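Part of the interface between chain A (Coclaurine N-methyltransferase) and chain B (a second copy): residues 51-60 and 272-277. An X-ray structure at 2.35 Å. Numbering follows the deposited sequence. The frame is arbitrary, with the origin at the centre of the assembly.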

# COMPACT_ATOMS: atom_id res chain seq x y z
N ILE A 51 4.84 -5.19 -7.75
CA ILE A 51 3.75 -4.23 -7.82
C ILE A 51 4.14 -3.05 -8.71
O ILE A 51 3.29 -2.46 -9.37
N GLN A 52 5.43 -2.71 -8.75
CA GLN A 52 5.88 -1.55 -9.50
C GLN A 52 5.99 -1.86 -10.99
O GLN A 52 5.72 -0.99 -11.82
N ASN A 53 6.38 -3.09 -11.31
CA ASN A 53 6.45 -3.56 -12.68
C ASN A 53 5.08 -3.45 -13.32
O ASN A 53 4.94 -2.97 -14.44
N LEU A 54 4.06 -3.87 -12.58
CA LEU A 54 2.71 -3.79 -13.10
C LEU A 54 2.16 -2.34 -13.11
O LEU A 54 1.61 -1.90 -14.11
N THR A 55 2.31 -1.59 -12.02
CA THR A 55 1.81 -0.21 -12.01
C THR A 55 2.40 0.58 -13.17
O THR A 55 1.72 1.39 -13.79
N HIS A 56 3.66 0.32 -13.49
CA HIS A 56 4.35 1.08 -14.52
C HIS A 56 3.96 0.64 -15.94
O HIS A 56 3.83 1.48 -16.84
N SER A 57 3.79 -0.66 -16.13
CA SER A 57 3.48 -1.16 -17.47
C SER A 57 2.08 -0.73 -17.88
O SER A 57 1.84 -0.44 -19.06
N LEU A 58 1.15 -0.69 -16.93
CA LEU A 58 -0.21 -0.25 -17.21
C LEU A 58 -0.25 1.20 -17.71
O LEU A 58 -1.06 1.53 -18.59
N ARG A 59 0.63 2.05 -17.17
CA ARG A 59 0.66 3.47 -17.53
C ARG A 59 1.03 3.73 -19.00
O ARG A 59 0.82 4.83 -19.52
N GLN A 60 1.56 2.72 -19.68
CA GLN A 60 1.80 2.83 -21.12
C GLN A 60 0.69 2.27 -22.00
O GLN A 60 0.69 2.47 -23.21
N SER B 272 2.83 13.17 -5.34
CA SER B 272 2.31 11.97 -5.97
C SER B 272 3.44 10.96 -6.15
O SER B 272 4.51 11.32 -6.62
N VAL B 273 3.21 9.70 -5.77
CA VAL B 273 4.27 8.68 -5.84
C VAL B 273 4.55 8.21 -7.26
O VAL B 273 3.65 7.97 -8.07
N VAL B 274 5.84 8.07 -7.54
CA VAL B 274 6.35 7.77 -8.86
C VAL B 274 6.96 6.39 -8.85
O VAL B 274 6.80 5.59 -9.78
N ASN B 275 7.66 6.14 -7.75
CA ASN B 275 8.33 4.87 -7.55
C ASN B 275 8.38 4.53 -6.07
O ASN B 275 8.31 5.41 -5.22
N HIS B 276 8.49 3.23 -5.76
CA HIS B 276 8.53 2.76 -4.38
C HIS B 276 9.42 1.53 -4.31
O HIS B 276 9.18 0.55 -5.03
N TRP B 277 10.45 1.57 -3.48
CA TRP B 277 11.23 0.37 -3.19
C TRP B 277 11.31 0.06 -1.71
O TRP B 277 11.17 0.96 -0.87

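A helix of chain A, which begins before Ile A51, lies against a strand of chain B, residues 272-277. The two run nearly antiparallel, with an angle of 159° between their N-to-C directions. Their axes come within 9.2 Å of each other. The contact is small, burying 211 Å² over both sides, and three side chains of chain A make it: Gln A52, His A56 and Arg A59. With a spacing of four and then three residues, all three CA-to-CB bonds point toward the strand.

Ile A51 is buried, with chi1 and chi2 both m, but its side chain is out of reach of the strand. Ile A51 O accepts the helix hydrogen bond from Thr A55 N at 3.0 Å.

Gln A52 is the centre of the contact. Its CA and that of Asn B275 are 7.1 Å apart, the nearest CA pair across the stretches. Its CA-to-CB bond points toward the strand. Chi1 and chi2 are both m and chi3 is -71°, so the chain is folded rather than extended. This brings the amide to the backbone of the strand. His B276 N donates a weak hydrogen bond to Gln A52 OE1, with an N to OE1 distance of 3.3 Å and an angle of 124°. The same His B276 N also makes a weak bond to Asn B275 OD1, at 3.1 Å, so one amide proton serves two acceptors. These acceptors are neighbours: Gln A52 OE1 and Asn B275 OD1 lie 3.4 Å apart and do not bond to each other. There is carbon packing as well, with Gln A52 CD 4.1 Å from His B276 CB. His B276 has chi1 t, and the end of its side chain leads away from the helix. Both of its ring nitrogens are hydrogen-bonded elsewhere in the structure.

Asn A53 and Leu A54 are out of reach of the strand. Thr A55 is too. Its chi1 is p, which places OG1 near the helix backbone, with Thr A55 OG1 3.1 Å from Ile A51 O and 3.0 Å from Gln A52 O.

His A56 points toward the strand one turn after Gln A52. Chi1 is m, at -81°, and chi2 is 72°. His A56 ND1 donates to Gln A52 O at 2.7 Å, which ties the ring back to its own helix. The other ring nitrogen approaches chain B: His A56 NE2 is 3.2 Å from Val B274 O. His A56 CE1 is 3.9 Å from Asn B275 OD1. Val B274 O is the closest atom of its residue to the ring, and the CA-to-CB bond of Val B274 points away from the helix.

Ser A57 and Leu A58 do not reach the strand. Arg A59 points toward it, with chi1 m and both chi2 and chi3 t. This extended chain carries the guanidinium to the strand, where Arg A59 NH2 stops 4.3 Å from Val B273 O. That is too long for a hydrogen bond. Arg A59 NH1 is bonded elsewhere in the structure. Gln A60 is exposed, poorly ordered and out of reach.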

# COMPACT_ATOMS: atom_id res chain seq x y z
CB ILE A 51 3.34 -3.72 -6.42
CG1 ILE A 51 2.88 -4.89 -5.53
CG2 ILE A 51 2.19 -2.67 -6.52
CD1 ILE A 51 1.56 -5.47 -5.96
CB GLN A 52 7.24 -1.07 -8.96
CG GLN A 52 7.17 -0.53 -7.54
CD GLN A 52 6.19 0.61 -7.42
OE1 GLN A 52 6.45 1.71 -7.91
NE2 GLN A 52 5.04 0.35 -6.78
CB ASN A 53 6.95 -4.99 -12.73
CG ASN A 53 8.41 -5.10 -12.41
OD1 ASN A 53 9.10 -4.09 -12.32
ND2 ASN A 53 8.91 -6.33 -12.23
CB LEU A 54 1.79 -4.72 -12.31
CG LEU A 54 0.41 -4.91 -12.96
CD1 LEU A 54 0.58 -5.29 -14.43
CD2 LEU A 54 -0.41 -5.95 -12.23
CB THR A 55 2.13 0.53 -10.70
OG1 THR A 55 3.52 0.40 -10.41
CG2 THR A 55 1.32 -0.05 -9.54
CB HIS A 56 5.86 0.95 -14.33
CG HIS A 56 6.40 1.87 -13.28
ND1 HIS A 56 6.17 1.68 -11.93
CD2 HIS A 56 7.13 3.01 -13.37
CE1 HIS A 56 6.74 2.65 -11.25
NE2 HIS A 56 7.33 3.48 -12.10
CB SER A 57 3.65 -2.69 -17.55
OG SER A 57 2.83 -3.36 -16.61
CB LEU A 58 -1.10 -0.42 -15.98
CG LEU A 58 -1.32 -1.90 -15.61
CD1 LEU A 58 -2.05 -2.02 -14.29
CD2 LEU A 58 -2.09 -2.64 -16.68
CB ARG A 59 1.63 4.25 -16.62
CG ARG A 59 1.11 4.48 -15.20
CD ARG A 59 2.14 5.21 -14.32
NE ARG A 59 1.83 5.13 -12.89
CZ ARG A 59 1.27 6.11 -12.17
NH1 ARG A 59 0.94 7.26 -12.73
NH2 ARG A 59 1.05 5.93 -10.88
CB GLN A 60 3.11 2.14 -21.48
CG GLN A 60 4.30 2.92 -21.00
CD GLN A 60 5.57 2.13 -21.10
OE1 GLN A 60 5.57 0.90 -21.02
NE2 GLN A 60 6.67 2.83 -21.33
CB SER B 272 1.66 12.34 -7.29
OG SER B 272 0.56 11.51 -7.52
CB VAL B 273 3.96 7.43 -4.95
CG1 VAL B 273 2.61 6.88 -5.23
CG2 VAL B 273 5.02 6.33 -5.16
CB VAL B 274 7.41 8.78 -9.26
CG1 VAL B 274 8.11 8.35 -10.55
CG2 VAL B 274 6.77 10.14 -9.36
CB ASN B 275 9.73 4.94 -8.13
CG ASN B 275 10.07 3.72 -8.91
OD1 ASN B 275 9.61 2.61 -8.59
ND2 ASN B 275 10.88 3.90 -9.96
CB HIS B 276 7.11 2.46 -3.88
CG HIS B 276 7.04 2.01 -2.45
ND1 HIS B 276 5.94 1.36 -1.92
CD2 HIS B 276 7.93 2.12 -1.43
CE1 HIS B 276 6.15 1.09 -0.65
NE2 HIS B 276 7.35 1.54 -0.33
CB TRP B 277 12.66 0.48 -3.69
CG TRP B 277 12.86 1.03 -5.05
CD1 TRP B 277 13.20 0.35 -6.18
CD2 TRP B 277 12.80 2.41 -5.42
NE1 TRP B 277 13.35 1.22 -7.23
CE2 TRP B 277 13.12 2.49 -6.79
CE3 TRP B 277 12.53 3.59 -4.72
CZ2 TRP B 277 13.16 3.70 -7.47
CZ3 TRP B 277 12.56 4.79 -5.40
CH2 TRP B 277 12.87 4.84 -6.77